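Local coordinates for protein transcription factor TAU subunit SFC1 (Schizosaccharomyces pombe, PDB 4BJI) that forms, as a TFIIIC subunit whose DNA-binding domain this is, part of tauA, which binds boxA promoter DNA, in a factor that activates tRNA and 5S RNA genes, at residues G122-G130 with F134-D147. Residues are numbered along the deposited sequence; the frame is centred on the assembly and turned at random.
Sequences GTKTHVFDG and FPTNRVYQVCDIVD
F128 turns its ring edge onto the face of Y140 in a T-shaped stack, centroids 5.2 Å apart and planes at 86°. F128 CD2 stands over the centre of the tyrosine ring, while N137 ND2 lies over the opposite face, nearer the rim. With F128 CG anti to the backbone N (chi1 -168°), the far side of its ring runs beside D147, whose OD2 meets the edge in plane, 3.9 Å from F128 CE1. V127 CG1 touches V146 CG2 at 3.6 Å. The D144 carboxylate meets the H126 ring edge, planes at 89°, with H126 CD2 3.4 Å from D144 OD2.

Hydrogen bonds join the segments at two places. F128 N donates to D144 O (3.0 Å), and F128 O accepts from V146 N and D147 N, the latter on a lone pair. T123 O accepts T136 N nearly in line with its C=O and T136 OG1 (3.0 Å) tilted from the carbonyl plane. Successive ST turns at T123 and T125 shape 122-130.

Three waters link the segments: T123 O and T125 O to N137 N; H126 O to Q141 N and D144 OD2; V127 O to Y140 OH. Were Y140 an alanine, the F128 edge would probably lose its aromatic face and the last water its hydroxyl partner.

F128 also packs on M182 and L186 of helix 172-189; D147 forms a salt bridge with K185 and a hydrogen bond with T149. H126 and D144 touch A58 of helix 56-60, N61 bonds H126 ND1, R51 forms a salt bridge with D144, and strand 139-141 pairs antiparallel with strand 109-111.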
loop_
_atom_site.group_PDB
_atom_site.type_symbol
_atom_site.label_atom_id
_atom_site.label_comp_id
_atom_site.label_asym_id
_atom_site.label_seq_id
_atom_site.Cartn_x
_atom_site.Cartn_y
_atom_site.Cartn_z
ATOM N N GLY A 122 9.594 -15.214 -9.603
ATOM C CA GLY A 122 9.430 -13.796 -9.868
ATOM C C GLY A 122 9.939 -12.944 -8.723
ATOM O O GLY A 122 10.260 -13.467 -7.656
ATOM N N THR A 123 10.011 -11.632 -8.936
ATOM C CA THR A 123 10.490 -10.721 -7.896
ATOM C C THR A 123 9.411 -10.471 -6.853
ATOM O O THR A 123 8.214 -10.424 -7.170
ATOM C CB THR A 123 10.954 -9.360 -8.462
ATOM O OG1 THR A 123 11.317 -8.493 -7.378
ATOM C CG2 THR A 123 9.849 -8.703 -9.294
ATOM N N LYS A 124 9.852 -10.327 -5.605
ATOM C CA LYS A 124 8.962 -10.096 -4.477
ATOM C C LYS A 124 8.895 -8.618 -4.147
ATOM O O LYS A 124 8.372 -8.241 -3.115
ATOM C CB LYS A 124 9.486 -10.819 -3.228
ATOM C CG LYS A 124 9.313 -12.325 -3.190
ATOM C CD LYS A 124 9.856 -12.854 -1.862
ATOM C CE LYS A 124 9.934 -14.375 -1.810
ATOM N NZ LYS A 124 10.974 -14.842 -0.840
ATOM N N THR A 125 9.444 -7.780 -5.006
ATOM C CA THR A 125 9.548 -6.376 -4.677
ATOM C C THR A 125 8.159 -5.706 -4.490
ATOM O O THR A 125 7.133 -6.005 -5.152
ATOM C CB THR A 125 10.359 -5.598 -5.735
ATOM O OG1 THR A 125 10.579 -4.273 -5.271
ATOM C CG2 THR A 125 9.633 -5.528 -7.078
ATOM N N HIS A 126 8.158 -4.750 -3.582
ATOM C CA HIS A 126 7.015 -3.859 -3.359
ATOM C C HIS A 126 7.064 -2.617 -4.276
ATOM O O HIS A 126 6.130 -1.835 -4.321
ATOM C CB HIS A 126 7.028 -3.411 -1.904
ATOM C CG HIS A 126 8.292 -2.708 -1.514
ATOM N ND1 HIS A 126 9.515 -3.350 -1.466
ATOM C CD2 HIS A 126 8.532 -1.420 -1.188
ATOM C CE1 HIS A 126 10.453 -2.478 -1.138
ATOM N NE2 HIS A 126 9.878 -1.304 -0.940
ATOM N N VAL A 127 8.160 -2.458 -5.014
ATOM C CA VAL A 127 8.366 -1.281 -5.867
ATOM C C VAL A 127 7.729 -1.517 -7.217
ATOM O O VAL A 127 7.833 -2.611 -7.781
ATOM C CB VAL A 127 9.887 -1.044 -6.030
ATOM C CG1 VAL A 127 10.187 0.066 -7.001
ATOM C CG2 VAL A 127 10.524 -0.745 -4.698
ATOM N N PHE A 128 7.096 -0.473 -7.753
ATOM C CA PHE A 128 6.548 -0.497 -9.100
ATOM C C PHE A 128 7.447 0.338 -9.989
ATOM O O PHE A 128 7.417 1.578 -9.900
ATOM C CB PHE A 128 5.114 0.060 -9.149
ATOM C CG PHE A 128 4.414 -0.226 -10.461
ATOM C CD1 PHE A 128 4.669 0.524 -11.600
ATOM C CD2 PHE A 128 3.506 -1.281 -10.544
ATOM C CE1 PHE A 128 4.059 0.209 -12.769
ATOM C CE2 PHE A 128 2.881 -1.570 -11.718
ATOM C CZ PHE A 128 3.160 -0.809 -12.822
ATOM N N ASP A 129 8.249 -0.331 -10.817
ATOM C CA ASP A 129 9.196 0.385 -11.712
ATOM C C ASP A 129 8.778 0.358 -13.178
ATOM O O ASP A 129 9.387 1.035 -14.018
ATOM C CB ASP A 129 10.644 -0.081 -11.528
ATOM C CG ASP A 129 10.875 -1.495 -11.991
ATOM O OD1 ASP A 129 9.927 -2.148 -12.481
ATOM O OD2 ASP A 129 12.045 -1.963 -11.784
ATOM N N GLY A 130 7.747 -0.406 -13.502
ATOM C CA GLY A 130 7.294 -0.501 -14.882
ATOM C C GLY A 130 8.101 -1.384 -15.773
ATOM O O GLY A 130 7.816 -1.444 -16.982
ATOM N N PHE A 134 7.794 -10.377 -14.212
ATOM C CA PHE A 134 7.260 -11.379 -13.305
ATOM C C PHE A 134 7.100 -10.905 -11.865
ATOM O O PHE A 134 7.486 -11.589 -10.913
ATOM C CB PHE A 134 8.160 -12.638 -13.332
ATOM C CG PHE A 134 8.477 -13.124 -14.722
ATOM C CD1 PHE A 134 7.465 -13.481 -15.591
ATOM C CD2 PHE A 134 9.793 -13.233 -15.156
ATOM C CE1 PHE A 134 7.738 -13.930 -16.865
ATOM C CE2 PHE A 134 10.077 -13.692 -16.444
ATOM C CZ PHE A 134 9.046 -14.032 -17.292
ATOM N N PRO A 135 6.520 -9.716 -11.689
ATOM C CA PRO A 135 6.245 -9.304 -10.321
ATOM C C PRO A 135 5.198 -10.211 -9.683
ATOM O O PRO A 135 4.250 -10.607 -10.347
ATOM C CB PRO A 135 5.732 -7.867 -10.491
ATOM C CG PRO A 135 5.117 -7.836 -11.824
ATOM C CD PRO A 135 6.018 -8.750 -12.671
ATOM N N THR A 136 5.381 -10.530 -8.415
ATOM C CA THR A 136 4.418 -11.335 -7.684
ATOM C C THR A 136 3.500 -10.481 -6.799
ATOM O O THR A 136 2.450 -10.936 -6.363
ATOM C CB THR A 136 5.129 -12.337 -6.768
ATOM O OG1 THR A 136 5.850 -11.630 -5.745
ATOM C CG2 THR A 136 6.094 -13.219 -7.564
ATOM N N ASN A 137 3.866 -9.228 -6.563
ATOM C CA ASN A 137 3.069 -8.351 -5.729
ATOM C C ASN A 137 1.847 -7.855 -6.473
ATOM O O ASN A 137 1.923 -7.568 -7.674
ATOM C CB ASN A 137 3.939 -7.158 -5.354
ATOM C CG ASN A 137 3.318 -6.300 -4.315
ATOM O OD1 ASN A 137 2.613 -6.797 -3.410
ATOM N ND2 ASN A 137 3.547 -4.993 -4.431
ATOM N N ARG A 138 0.723 -7.736 -5.763
ATOM C CA ARG A 138 -0.473 -7.208 -6.414
ATOM C C ARG A 138 -1.039 -5.986 -5.719
ATOM O O ARG A 138 -2.059 -5.475 -6.142
ATOM C CB ARG A 138 -1.559 -8.274 -6.534
ATOM C CG ARG A 138 -1.165 -9.440 -7.476
ATOM C CD ARG A 138 -1.172 -9.015 -8.970
ATOM N NE ARG A 138 -0.830 -10.136 -9.855
ATOM C CZ ARG A 138 0.407 -10.437 -10.238
ATOM N NH1 ARG A 138 1.433 -9.700 -9.825
ATOM N NH2 ARG A 138 0.622 -11.483 -11.027
ATOM N N VAL A 139 -0.398 -5.528 -4.648
ATOM C CA VAL A 139 -0.834 -4.305 -3.964
ATOM C C VAL A 139 0.370 -3.375 -3.858
ATOM O O VAL A 139 1.378 -3.743 -3.277
ATOM C CB VAL A 139 -1.401 -4.547 -2.549
ATOM C CG1 VAL A 139 -1.886 -3.247 -1.945
ATOM C CG2 VAL A 139 -2.521 -5.567 -2.584
ATOM N N TYR A 140 0.276 -2.200 -4.481
ATOM C CA TYR A 140 1.378 -1.234 -4.525
ATOM C C TYR A 140 0.963 0.037 -3.830
ATOM O O TYR A 140 -0.106 0.585 -4.110
ATOM C CB TYR A 140 1.768 -0.917 -5.966
ATOM C CG TYR A 140 2.372 -2.099 -6.678
ATOM C CD1 TYR A 140 1.575 -2.990 -7.368
ATOM C CD2 TYR A 140 3.723 -2.320 -6.640
ATOM C CE1 TYR A 140 2.123 -4.079 -8.014
ATOM C CE2 TYR A 140 4.276 -3.405 -7.289
ATOM C CZ TYR A 140 3.472 -4.261 -7.972
ATOM O OH TYR A 140 4.063 -5.367 -8.622
ATOM N N GLN A 141 1.842 0.549 -2.992
ATOM C CA GLN A 141 1.628 1.851 -2.387
ATOM C C GLN A 141 2.226 2.967 -3.243
ATOM O O GLN A 141 3.265 2.784 -3.878
ATOM C CB GLN A 141 2.205 1.917 -0.996
ATOM C CG GLN A 141 1.373 1.102 0.001
ATOM C CD GLN A 141 1.935 1.240 1.390
ATOM O OE1 GLN A 141 2.794 0.437 1.788
ATOM N NE2 GLN A 141 1.515 2.236 2.125
ATOM N N VAL A 142 1.578 4.127 -3.245
ATOM C CA VAL A 142 2.012 5.226 -4.103
ATOM C C VAL A 142 3.482 5.606 -3.933
ATOM O O VAL A 142 4.190 5.819 -4.922
ATOM C CB VAL A 142 1.105 6.432 -3.866
ATOM C CG1 VAL A 142 1.713 7.723 -4.468
ATOM C CG2 VAL A 142 -0.308 6.136 -4.411
ATOM N N CYS A 143 3.939 5.695 -2.703
ATOM C CA CYS A 143 5.317 6.079 -2.418
ATOM C C CYS A 143 6.342 5.106 -2.977
ATOM O O CYS A 143 7.535 5.459 -3.059
ATOM C CB CYS A 143 5.506 6.270 -0.915
ATOM S SG CYS A 143 5.100 4.807 0.099
ATOM N N ASP A 144 5.900 3.895 -3.325
ATOM C CA ASP A 144 6.780 2.864 -3.861
ATOM C C ASP A 144 6.686 2.786 -5.397
ATOM O O ASP A 144 7.309 1.896 -5.990
ATOM C CB ASP A 144 6.457 1.517 -3.247
ATOM C CG ASP A 144 6.604 1.500 -1.736
ATOM O OD1 ASP A 144 7.476 2.218 -1.219
ATOM O OD2 ASP A 144 5.849 0.738 -1.101
ATOM N N ILE A 145 5.973 3.723 -6.018
ATOM C CA ILE A 145 5.891 3.782 -7.477
ATOM C C ILE A 145 7.028 4.671 -7.973
ATOM O O ILE A 145 7.002 5.910 -7.820
ATOM C CB ILE A 145 4.538 4.326 -7.946
ATOM C CG1 ILE A 145 3.415 3.445 -7.451
ATOM C CG2 ILE A 145 4.558 4.435 -9.487
ATOM C CD1 ILE A 145 2.079 4.034 -7.751
ATOM N N VAL A 146 8.050 4.049 -8.552
ATOM C CA VAL A 146 9.204 4.815 -9.029
ATOM C C VAL A 146 9.181 4.997 -10.547
ATOM O O VAL A 146 9.946 5.807 -11.122
ATOM C CB VAL A 146 10.563 4.173 -8.627
ATOM C CG1 VAL A 146 10.659 4.087 -7.096
ATOM C CG2 VAL A 146 10.779 2.816 -9.283
ATOM N N ASP A 147 8.318 4.257 -11.235
ATOM C CA ASP A 147 8.187 4.354 -12.697
ATOM C C ASP A 147 8.080 5.827 -13.085
ATOM O O ASP A 147 7.154 6.505 -12.625
ATOM C CB ASP A 147 6.936 3.608 -13.125
ATOM C CG ASP A 147 6.710 3.581 -14.623
ATOM O OD1 ASP A 147 7.077 4.564 -15.293
ATOM O OD2 ASP A 147 6.137 2.602 -15.117
HETATM O O HOH W 1 6.539 -7.823 -7.174
HETATM O O HOH W 2 4.338 -0.914 -2.486
HETATM O O HOH W 3 6.832 -5.045 -9.097
#